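Local atomic coordinates of activating signal cointegrator 1 complex subunit 2 (Homo sapiens, PDB entry 6YXQ), a protein that binds polyubiquitin chains through its CUE domain and recruits ASCC3 and ALKBH3 to sites of DNA damage, also taking part in rescue of stalled ribosomes. Residues B[237-242]-B[298-303]; B[249-254]-B[313-318]; B[322-327]-B[369-374]. One frame throughout, in Å; residues are numbered along the deposited sequence.

Contact 1: B[237-242]-B[298-303]; sequences TPSDMP and IKKRRL
Hydrogen bonds from Arg301 dominate this meeting of a loop, 237-242, with the C-terminal end of helix 279-300. The guanidinium grips one backbone oxygen end-on with two nitrogens: Arg301 NH1 lies 2.6 Å from Met241 O, and Arg301 NH2 lies 2.9 Å from the same Met241 O. The carbonyl oxygen sits at the guanidinium edge, in its plane, and the NH1 bond is the straighter (153° at the hydrogen against 134°). Arg301 NH1 also reaches Pro238 O at 2.8 Å in a weak, bent bond, so a single nitrogen bridges two carbonyls. Arg301 gets there with CG anti to its carbonyl carbon and a chain bent at chi3 (54°). Lys300 NZ adds another weak bond, to Ser239 OG at 3.0 Å; the lysine chain, bent at chi2 and chi3, brings its tip alongside the serine.

Within the loop, Thr237 O accepts from both Asp240 N and Met241 N, while Thr237 OG1 donates to Asp240 OD2 at 2.9 Å, meeting the carboxylate from above its plane. These bonds close the 237-241 turn and probably help to present the carbonyls of Pro238 and Met241 to the arginine.

Side-chain packing is slight: Met241 CG passes 4.1 Å from Arg301 NH1, the two side chains crossing at about a right angle, and the selenomethionine end leads away toward Leu246 of helix 243-266. Arg301 NH2 has a second partner, the carboxylate of Glu304, in a salt bridge that would probably help fix the rotation of the guanidinium.

Arg301 is the first residue to leave helical geometry after helix 279-300, and Pro242 is the N-cap of helix 243-266; an arginine clamping backbone carbonyls thus ties one helix's end to the loop leading into another, in an all-helical region of the ASCC3-binding part of ASCC2.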
loop_
_atom_site.group_PDB
_atom_site.type_symbol
_atom_site.label_atom_id
_atom_site.label_comp_id
_atom_site.label_asym_id
_atom_site.label_seq_id
_atom_site.Cartn_x
_atom_site.Cartn_y
_atom_site.Cartn_z
ATOM N N THR B 237 17.690 -29.401 -7.466
ATOM C CA THR B 237 17.156 -28.693 -8.614
ATOM C C THR B 237 15.628 -28.698 -8.561
ATOM O O THR B 237 15.028 -29.511 -7.854
ATOM C CB THR B 237 17.653 -29.334 -9.909
ATOM O OG1 THR B 237 17.097 -30.650 -10.040
ATOM C CG2 THR B 237 19.176 -29.415 -9.912
ATOM N N PRO B 238 14.978 -27.777 -9.281
ATOM C CA PRO B 238 13.507 -27.728 -9.245
ATOM C C PRO B 238 12.827 -29.043 -9.588
ATOM O O PRO B 238 11.700 -29.281 -9.134
ATOM C CB PRO B 238 13.174 -26.637 -10.273
ATOM C CG PRO B 238 14.355 -25.739 -10.263
ATOM C CD PRO B 238 15.556 -26.595 -9.951
ATOM N N SER B 239 13.475 -29.911 -10.368
ATOM C CA SER B 239 12.856 -31.186 -10.715
ATOM C C SER B 239 12.738 -32.102 -9.505
ATOM O O SER B 239 11.822 -32.930 -9.440
ATOM C CB SER B 239 13.652 -31.870 -11.824
ATOM O OG SER B 239 14.084 -30.921 -12.783
ATOM N N ASP B 240 13.635 -31.958 -8.531
ATOM C CA ASP B 240 13.675 -32.841 -7.371
ATOM C C ASP B 240 13.058 -32.211 -6.131
ATOM O O ASP B 240 12.267 -32.857 -5.443
ATOM C CB ASP B 240 15.121 -33.255 -7.089
ATOM C CG ASP B 240 15.868 -33.598 -8.353
ATOM O OD1 ASP B 240 15.298 -34.350 -9.172
ATOM O OD2 ASP B 240 17.010 -33.119 -8.534
HETATM N N MSE B 241 13.404 -30.960 -5.845
HETATM C CA MSE B 241 12.934 -30.238 -4.670
HETATM C C MSE B 241 11.454 -30.452 -4.328
HETATM O O MSE B 241 10.619 -30.673 -5.216
HETATM C CB MSE B 241 13.199 -28.753 -4.864
HETATM C CG MSE B 241 12.308 -28.098 -5.879
HETATM SE SE MSE B 241 12.596 -26.170 -5.781
HETATM C CE MSE B 241 14.505 -26.051 -5.606
ATOM N N PRO B 242 11.132 -30.395 -3.035
ATOM C CA PRO B 242 9.730 -30.509 -2.615
ATOM C C PRO B 242 8.871 -29.434 -3.261
ATOM O O PRO B 242 9.332 -28.327 -3.546
ATOM C CB PRO B 242 9.804 -30.339 -1.095
ATOM C CG PRO B 242 11.178 -30.824 -0.745
ATOM C CD PRO B 242 12.061 -30.420 -1.893
ATOM N N ILE B 298 8.474 -27.577 -13.926
ATOM C CA ILE B 298 7.037 -27.342 -13.822
ATOM C C ILE B 298 6.288 -28.222 -14.813
ATOM O O ILE B 298 5.288 -28.875 -14.472
ATOM C CB ILE B 298 6.726 -25.850 -14.040
ATOM C CG1 ILE B 298 7.164 -25.028 -12.830
ATOM C CG2 ILE B 298 5.256 -25.642 -14.293
ATOM C CD1 ILE B 298 6.775 -23.579 -12.920
ATOM N N LYS B 299 6.786 -28.284 -16.050
ATOM C CA LYS B 299 6.132 -29.102 -17.064
ATOM C C LYS B 299 6.122 -30.571 -16.660
ATOM O O LYS B 299 5.080 -31.237 -16.726
ATOM C CB LYS B 299 6.824 -28.909 -18.415
ATOM C CG LYS B 299 6.476 -27.589 -19.080
ATOM C CD LYS B 299 6.683 -27.638 -20.579
ATOM C CE LYS B 299 8.141 -27.438 -20.943
ATOM N NZ LYS B 299 8.286 -26.487 -22.082
ATOM N N LYS B 300 7.274 -31.088 -16.221
ATOM C CA LYS B 300 7.381 -32.502 -15.870
ATOM C C LYS B 300 6.451 -32.857 -14.721
ATOM O O LYS B 300 5.747 -33.872 -14.769
ATOM C CB LYS B 300 8.826 -32.845 -15.504
ATOM C CG LYS B 300 9.672 -33.367 -16.649
ATOM C CD LYS B 300 11.123 -32.919 -16.514
ATOM C CE LYS B 300 11.659 -33.161 -15.111
ATOM N NZ LYS B 300 13.077 -32.728 -14.984
ATOM N N ARG B 301 6.428 -32.030 -13.676
ATOM C CA ARG B 301 5.700 -32.359 -12.459
ATOM C C ARG B 301 4.278 -31.800 -12.432
ATOM O O ARG B 301 3.661 -31.779 -11.362
ATOM C CB ARG B 301 6.485 -31.862 -11.238
ATOM C CG ARG B 301 7.950 -32.285 -11.236
ATOM C CD ARG B 301 8.759 -31.567 -10.164
ATOM N NE ARG B 301 8.175 -31.715 -8.833
ATOM C CZ ARG B 301 8.815 -31.440 -7.700
ATOM N NH1 ARG B 301 10.068 -31.012 -7.728
ATOM N NH2 ARG B 301 8.201 -31.598 -6.537
ATOM N N ARG B 302 3.757 -31.324 -13.572
ATOM C CA ARG B 302 2.387 -30.808 -13.622
ATOM C C ARG B 302 1.340 -31.733 -12.998
ATOM O O ARG B 302 0.364 -31.245 -12.410
ATOM C CB ARG B 302 2.005 -30.489 -15.072
ATOM C CG ARG B 302 1.789 -31.694 -15.979
ATOM C CD ARG B 302 1.343 -31.247 -17.366
ATOM N NE ARG B 302 0.493 -32.232 -18.028
ATOM C CZ ARG B 302 -0.833 -32.263 -17.933
ATOM N NH1 ARG B 302 -1.521 -33.198 -18.577
ATOM N NH2 ARG B 302 -1.472 -31.365 -17.193
ATOM N N LEU B 303 1.498 -33.057 -13.114
ATOM C CA LEU B 303 0.420 -33.935 -12.652
ATOM C C LEU B 303 0.532 -34.300 -11.178
ATOM O O LEU B 303 -0.417 -34.870 -10.625
ATOM C CB LEU B 303 0.345 -35.212 -13.508
ATOM C CG LEU B 303 0.239 -34.961 -15.016
ATOM C CD1 LEU B 303 0.898 -36.075 -15.816
ATOM C CD2 LEU B 303 -1.212 -34.743 -15.453
#

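Contact 2: B[249-254]-B[313-318]; sequences IVLYLC and WQRLSH
Arg315 and Leu251 cross obliquely: Leu251 CD2 lies over one face of the guanidinium, offset toward its rim, 3.4 Å from Arg315 NE. The arginine chain runs extended from CG to NE, and chi4 (-82°) turns the plane so that one face meets Leu251, while Cys254 SG lies at the guanidinium edge. The charged end of Arg315 is held from outside the two segments, NE by a salt bridge to Asp311 and NH1 by a hydrogen bond to Phe106 O. An alanine here would remove the ties to Asp311 and Phe106 and the flat surface against Leu251, and would probably loosen the packing of the two helices. The pair belongs to a helix-helix interface in the helical bundle: the axes of 249-254 and 313-318, on helices 243-266 and 306-340, approach to 9.1 Å at 35°. Further along, Cys254 SG, anti to the backbone N (chi1 178°), lies 3.6 Å from His318 CD2, oblique to the imidazole. That ring is pinned at both nitrogens, NE2 by Thr258 OG1 and ND1 by the backbone N of Asp181 of the ASCC3 subunit. On another flank Leu253 CD2 and Leu316 CD1 touch tip to tip at 4.3 Å.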
loop_
_atom_site.group_PDB
_atom_site.type_symbol
_atom_site.label_atom_id
_atom_site.label_comp_id
_atom_site.label_asym_id
_atom_site.label_seq_id
_atom_site.Cartn_x
_atom_site.Cartn_y
_atom_site.Cartn_z
ATOM N N ILE B 249 9.700 -20.454 -4.147
ATOM C CA ILE B 249 10.719 -19.847 -4.999
ATOM C C ILE B 249 10.072 -19.023 -6.104
ATOM O O ILE B 249 10.428 -17.858 -6.318
ATOM C CB ILE B 249 11.650 -20.919 -5.581
ATOM C CG1 ILE B 249 12.457 -21.579 -4.462
ATOM C CG2 ILE B 249 12.557 -20.288 -6.604
ATOM C CD1 ILE B 249 13.411 -20.639 -3.763
ATOM N N VAL B 250 9.112 -19.609 -6.822
ATOM C CA VAL B 250 8.540 -18.854 -7.935
ATOM C C VAL B 250 7.604 -17.752 -7.437
ATOM O O VAL B 250 7.449 -16.730 -8.110
ATOM C CB VAL B 250 7.839 -19.773 -8.951
ATOM C CG1 VAL B 250 8.702 -20.990 -9.262
ATOM C CG2 VAL B 250 6.480 -20.171 -8.461
ATOM N N LEU B 251 7.006 -17.902 -6.250
ATOM C CA LEU B 251 6.223 -16.806 -5.680
ATOM C C LEU B 251 7.117 -15.624 -5.332
ATOM O O LEU B 251 6.784 -14.469 -5.630
ATOM C CB LEU B 251 5.470 -17.286 -4.438
ATOM C CG LEU B 251 4.209 -18.135 -4.619
ATOM C CD1 LEU B 251 3.740 -18.658 -3.276
ATOM C CD2 LEU B 251 3.109 -17.339 -5.299
ATOM N N TYR B 252 8.255 -15.902 -4.700
ATOM C CA TYR B 252 9.247 -14.877 -4.404
ATOM C C TYR B 252 9.740 -14.205 -5.680
ATOM O O TYR B 252 9.834 -12.974 -5.754
ATOM C CB TYR B 252 10.404 -15.521 -3.641
ATOM C CG TYR B 252 11.398 -14.574 -3.015
ATOM C CD1 TYR B 252 11.004 -13.352 -2.485
ATOM C CD2 TYR B 252 12.734 -14.919 -2.935
ATOM C CE1 TYR B 252 11.924 -12.494 -1.905
ATOM C CE2 TYR B 252 13.654 -14.073 -2.358
ATOM C CZ TYR B 252 13.247 -12.866 -1.847
ATOM O OH TYR B 252 14.182 -12.039 -1.277
ATOM N N LEU B 253 10.054 -15.005 -6.701
ATOM C CA LEU B 253 10.544 -14.447 -7.956
ATOM C C LEU B 253 9.493 -13.562 -8.613
ATOM O O LEU B 253 9.808 -12.467 -9.095
ATOM C CB LEU B 253 10.964 -15.575 -8.897
ATOM C CG LEU B 253 11.354 -15.159 -10.317
ATOM C CD1 LEU B 253 12.642 -14.338 -10.339
ATOM C CD2 LEU B 253 11.485 -16.390 -11.191
ATOM N N CYS B 254 8.237 -14.024 -8.643
ATOM C CA CYS B 254 7.145 -13.253 -9.233
ATOM C C CYS B 254 6.934 -11.935 -8.497
ATOM O O CYS B 254 6.792 -10.877 -9.127
ATOM C CB CYS B 254 5.859 -14.082 -9.219
ATOM S SG CYS B 254 4.423 -13.210 -9.877
ATOM N N TRP B 313 3.108 -22.001 -13.404
ATOM C CA TRP B 313 3.454 -21.699 -14.788
ATOM C C TRP B 313 3.041 -20.281 -15.157
ATOM O O TRP B 313 3.800 -19.547 -15.806
ATOM C CB TRP B 313 2.790 -22.707 -15.720
ATOM C CG TRP B 313 3.107 -22.452 -17.137
ATOM C CD1 TRP B 313 2.336 -21.789 -18.041
ATOM C CD2 TRP B 313 4.295 -22.840 -17.824
ATOM N NE1 TRP B 313 2.969 -21.745 -19.260
ATOM C CE2 TRP B 313 4.176 -22.385 -19.152
ATOM C CE3 TRP B 313 5.448 -23.536 -17.450
ATOM C CZ2 TRP B 313 5.166 -22.603 -20.107
ATOM C CZ3 TRP B 313 6.431 -23.750 -18.398
ATOM C CH2 TRP B 313 6.284 -23.286 -19.710
ATOM N N GLN B 314 1.822 -19.893 -14.777
ATOM C CA GLN B 314 1.371 -18.524 -15.012
ATOM C C GLN B 314 2.327 -17.522 -14.384
ATOM O O GLN B 314 2.731 -16.540 -15.022
ATOM C CB GLN B 314 -0.042 -18.327 -14.460
ATOM C CG GLN B 314 -1.105 -19.108 -15.200
ATOM C CD GLN B 314 -1.348 -18.569 -16.590
ATOM O OE1 GLN B 314 -1.493 -17.359 -16.785
ATOM N NE2 GLN B 314 -1.384 -19.466 -17.568
ATOM N N ARG B 315 2.712 -17.769 -13.130
ATOM C CA ARG B 315 3.610 -16.858 -12.425
ATOM C C ARG B 315 4.987 -16.812 -13.072
ATOM O O ARG B 315 5.587 -15.738 -13.183
ATOM C CB ARG B 315 3.723 -17.267 -10.957
ATOM C CG ARG B 315 2.392 -17.240 -10.236
ATOM C CD ARG B 315 2.510 -17.523 -8.745
ATOM N NE ARG B 315 1.188 -17.510 -8.126
ATOM C CZ ARG B 315 0.557 -16.401 -7.761
ATOM N NH1 ARG B 315 1.142 -15.222 -7.937
ATOM N NH2 ARG B 315 -0.654 -16.470 -7.219
ATOM N N LEU B 316 5.509 -17.962 -13.505
ATOM C CA LEU B 316 6.819 -17.990 -14.146
ATOM C C LEU B 316 6.814 -17.206 -15.452
ATOM O O LEU B 316 7.743 -16.435 -15.725
ATOM C CB LEU B 316 7.251 -19.435 -14.392
ATOM C CG LEU B 316 8.649 -19.615 -14.985
ATOM C CD1 LEU B 316 9.687 -18.952 -14.088
ATOM C CD2 LEU B 316 8.975 -21.090 -15.217
ATOM N N SER B 317 5.778 -17.390 -16.276
ATOM C CA SER B 317 5.701 -16.637 -17.526
ATOM C C SER B 317 5.544 -15.145 -17.260
ATOM O O SER B 317 6.171 -14.313 -17.935
ATOM C CB SER B 317 4.555 -17.167 -18.380
ATOM O OG SER B 317 4.525 -18.581 -18.335
ATOM N N HIS B 318 4.724 -14.788 -16.268
ATOM C CA HIS B 318 4.618 -13.395 -15.854
ATOM C C HIS B 318 5.976 -12.838 -15.434
ATOM O O HIS B 318 6.331 -11.707 -15.794
ATOM C CB HIS B 318 3.594 -13.288 -14.724
ATOM C CG HIS B 318 3.539 -11.948 -14.068
ATOM N ND1 HIS B 318 2.714 -10.935 -14.508
ATOM C CD2 HIS B 318 4.191 -11.459 -12.986
ATOM C CE1 HIS B 318 2.869 -9.876 -13.733
ATOM N NE2 HIS B 318 3.761 -10.168 -12.802
#

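Contact 3: B[322-327]-B[369-374]; sequences KLMEIF and RDYDAL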
loop_
_atom_site.group_PDB
_atom_site.type_symbol
_atom_site.label_atom_id
_atom_site.label_comp_id
_atom_site.label_asym_id
_atom_site.label_seq_id
_atom_site.Cartn_x
_atom_site.Cartn_y
_atom_site.Cartn_z
ATOM N N LYS B 322 8.012 -9.717 -17.155
ATOM C CA LYS B 322 8.388 -8.533 -16.386
ATOM C C LYS B 322 9.897 -8.314 -16.395
ATOM O O LYS B 322 10.361 -7.168 -16.408
ATOM C CB LYS B 322 7.880 -8.647 -14.951
ATOM C CG LYS B 322 6.375 -8.580 -14.816
ATOM C CD LYS B 322 5.818 -7.360 -15.508
ATOM C CE LYS B 322 4.353 -7.547 -15.851
ATOM N NZ LYS B 322 3.862 -6.457 -16.732
ATOM N N LEU B 323 10.680 -9.397 -16.377
ATOM C CA LEU B 323 12.131 -9.252 -16.450
ATOM C C LEU B 323 12.541 -8.590 -17.756
ATOM O O LEU B 323 13.358 -7.658 -17.768
ATOM C CB LEU B 323 12.814 -10.615 -16.306
ATOM C CG LEU B 323 13.255 -11.082 -14.916
ATOM C CD1 LEU B 323 13.449 -12.592 -14.886
ATOM C CD2 LEU B 323 14.536 -10.393 -14.516
HETATM N N MSE B 324 11.976 -9.050 -18.867
HETATM C CA MSE B 324 12.341 -8.453 -20.150
HETATM C C MSE B 324 11.874 -7.004 -20.272
HETATM O O MSE B 324 12.546 -6.167 -20.888
HETATM C CB MSE B 324 11.785 -9.268 -21.308
HETATM C CG MSE B 324 12.704 -10.378 -21.741
HETATM SE SE MSE B 324 12.003 -12.065 -21.198
HETATM C CE MSE B 324 10.790 -12.337 -22.693
ATOM N N GLU B 325 10.713 -6.711 -19.684
ATOM C CA GLU B 325 10.235 -5.333 -19.679
ATOM C C GLU B 325 11.164 -4.436 -18.868
ATOM O O GLU B 325 11.443 -3.300 -19.267
ATOM C CB GLU B 325 8.803 -5.279 -19.151
ATOM C CG GLU B 325 7.826 -6.014 -20.056
ATOM C CD GLU B 325 6.392 -5.973 -19.567
ATOM O OE1 GLU B 325 6.176 -5.966 -18.335
ATOM O OE2 GLU B 325 5.481 -5.956 -20.424
ATOM N N ILE B 326 11.665 -4.936 -17.737
ATOM C CA ILE B 326 12.664 -4.192 -16.972
ATOM C C ILE B 326 13.890 -3.918 -17.834
ATOM O O ILE B 326 14.390 -2.780 -17.907
ATOM C CB ILE B 326 13.032 -4.968 -15.692
ATOM C CG1 ILE B 326 11.849 -4.993 -14.729
ATOM C CG2 ILE B 326 14.238 -4.355 -15.010
ATOM C CD1 ILE B 326 12.011 -5.970 -13.599
ATOM N N PHE B 327 14.404 -4.972 -18.485
ATOM C CA PHE B 327 15.564 -4.841 -19.364
ATOM C C PHE B 327 15.350 -3.736 -20.388
ATOM O O PHE B 327 16.202 -2.851 -20.565
ATOM C CB PHE B 327 15.836 -6.172 -20.066
ATOM C CG PHE B 327 17.108 -6.195 -20.883
ATOM C CD1 PHE B 327 17.141 -5.669 -22.171
ATOM C CD2 PHE B 327 18.262 -6.771 -20.373
ATOM C CE1 PHE B 327 18.304 -5.699 -22.927
ATOM C CE2 PHE B 327 19.430 -6.812 -21.127
ATOM C CZ PHE B 327 19.453 -6.275 -22.402
ATOM N N ARG B 369 16.623 -14.984 -27.500
ATOM C CA ARG B 369 15.505 -15.367 -28.355
ATOM C C ARG B 369 14.194 -14.781 -27.840
ATOM O O ARG B 369 13.464 -14.113 -28.580
ATOM C CB ARG B 369 15.448 -16.893 -28.436
ATOM C CG ARG B 369 14.241 -17.485 -29.127
ATOM C CD ARG B 369 14.023 -18.932 -28.675
ATOM N NE ARG B 369 15.259 -19.597 -28.262
ATOM C CZ ARG B 369 15.303 -20.693 -27.511
ATOM N NH1 ARG B 369 14.175 -21.249 -27.084
ATOM N NH2 ARG B 369 16.472 -21.229 -27.183
ATOM N N ASP B 370 13.902 -14.992 -26.553
ATOM C CA ASP B 370 12.664 -14.497 -25.953
ATOM C C ASP B 370 12.623 -12.969 -25.927
ATOM O O ASP B 370 11.593 -12.352 -26.254
ATOM C CB ASP B 370 12.527 -15.059 -24.534
ATOM C CG ASP B 370 12.379 -16.582 -24.510
ATOM O OD1 ASP B 370 12.264 -17.209 -25.590
ATOM O OD2 ASP B 370 12.392 -17.156 -23.402
ATOM N N TYR B 371 13.738 -12.343 -25.535
ATOM C CA TYR B 371 13.805 -10.887 -25.502
ATOM C C TYR B 371 13.592 -10.290 -26.883
ATOM O O TYR B 371 12.911 -9.273 -27.021
ATOM C CB TYR B 371 15.148 -10.420 -24.939
ATOM C CG TYR B 371 15.329 -8.926 -25.061
ATOM C CD1 TYR B 371 14.689 -8.064 -24.185
ATOM C CD2 TYR B 371 16.111 -8.376 -26.063
ATOM C CE1 TYR B 371 14.827 -6.700 -24.295
ATOM C CE2 TYR B 371 16.256 -7.007 -26.180
ATOM C CZ TYR B 371 15.610 -6.174 -25.289
ATOM O OH TYR B 371 15.740 -4.808 -25.388
ATOM N N ASP B 372 14.210 -10.876 -27.912
ATOM C CA ASP B 372 13.995 -10.406 -29.273
ATOM C C ASP B 372 12.549 -10.608 -29.698
ATOM O O ASP B 372 11.980 -9.768 -30.405
ATOM C CB ASP B 372 14.937 -11.132 -30.226
ATOM C CG ASP B 372 14.852 -10.599 -31.635
ATOM O OD1 ASP B 372 15.188 -9.413 -31.845
ATOM O OD2 ASP B 372 14.439 -11.363 -32.531
ATOM N N ALA B 373 11.937 -11.719 -29.280
ATOM C CA ALA B 373 10.533 -11.939 -29.599
ATOM C C ALA B 373 9.665 -10.821 -29.042
ATOM O O ALA B 373 8.703 -10.393 -29.693
ATOM C CB ALA B 373 10.076 -13.295 -29.065
ATOM N N LEU B 374 9.998 -10.324 -27.845
ATOM C CA LEU B 374 9.153 -9.293 -27.233
ATOM C C LEU B 374 9.528 -7.867 -27.652
ATOM O O LEU B 374 8.663 -7.103 -28.087
ATOM C CB LEU B 374 9.175 -9.419 -25.708
ATOM C CG LEU B 374 8.059 -8.672 -24.982
ATOM C CD1 LEU B 374 6.702 -9.270 -25.310
ATOM C CD2 LEU B 374 8.304 -8.707 -23.488
#
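Helix 322-327 crosses helix 369-374 at -71°, and the tight part of the crossing is aromatic. Phe327 turns its edge to the face of Tyr371, ring centroids 4.7 Å apart and planes at 65°, a T-shaped pair. Phe327 CD1 is the nearest atom, 3.3 Å from Tyr371 CE1. Both rings leave their helices with CG anti to the backbone N, and the two side chains cross at about a right angle. Met324, a selenomethionine, fills in beside them: its CG meets the edge of the tyrosine ring, 3.9 Å from Tyr371 CD1, and the chain, bent at chi2 and chi3, carries CE over to Asp370 CB at 3.7 Å. Phe327 also makes an edge-to-face pair with Phe367. The looser side lies at Leu374, an exposed residue whose CD2 rests 4.1 Å from Met324 CB and only brushes Glu325 CG. There Glu325 turns its carboxylate to Lys322 of its own helix, OE1 taking NZ by its syn lone pair. The carboxylate of Asp370 is engaged beyond both segments, by a salt bridge to Arg366 and a hydrogen bond to Tyr287. Cohesion between these two segments therefore rests on dispersion and ring-edge electrostatics, the charged groups finding partners within their own helices or beyond.

From the N terminus, the chain enters contact 1 at the loop 237-242, then runs into helix 243-266, whose residues 249-254 open contact 2. After helix 271-275 it returns along helix 279-300, and residues 298-303 close contact 1 before helix 306-340 brings 313-318 back to close contact 2. The two loops therefore cross, and they touch where Ile298 and Lys299 pack on Trp313. Farther along helix 306-340, residues 322-327 open contact 3, which follows in series and closes at 369-374 beyond helix 348-359. Helix 306-340 thus serves contacts 2 and 3, tying helix 243-266 to helix 365-374.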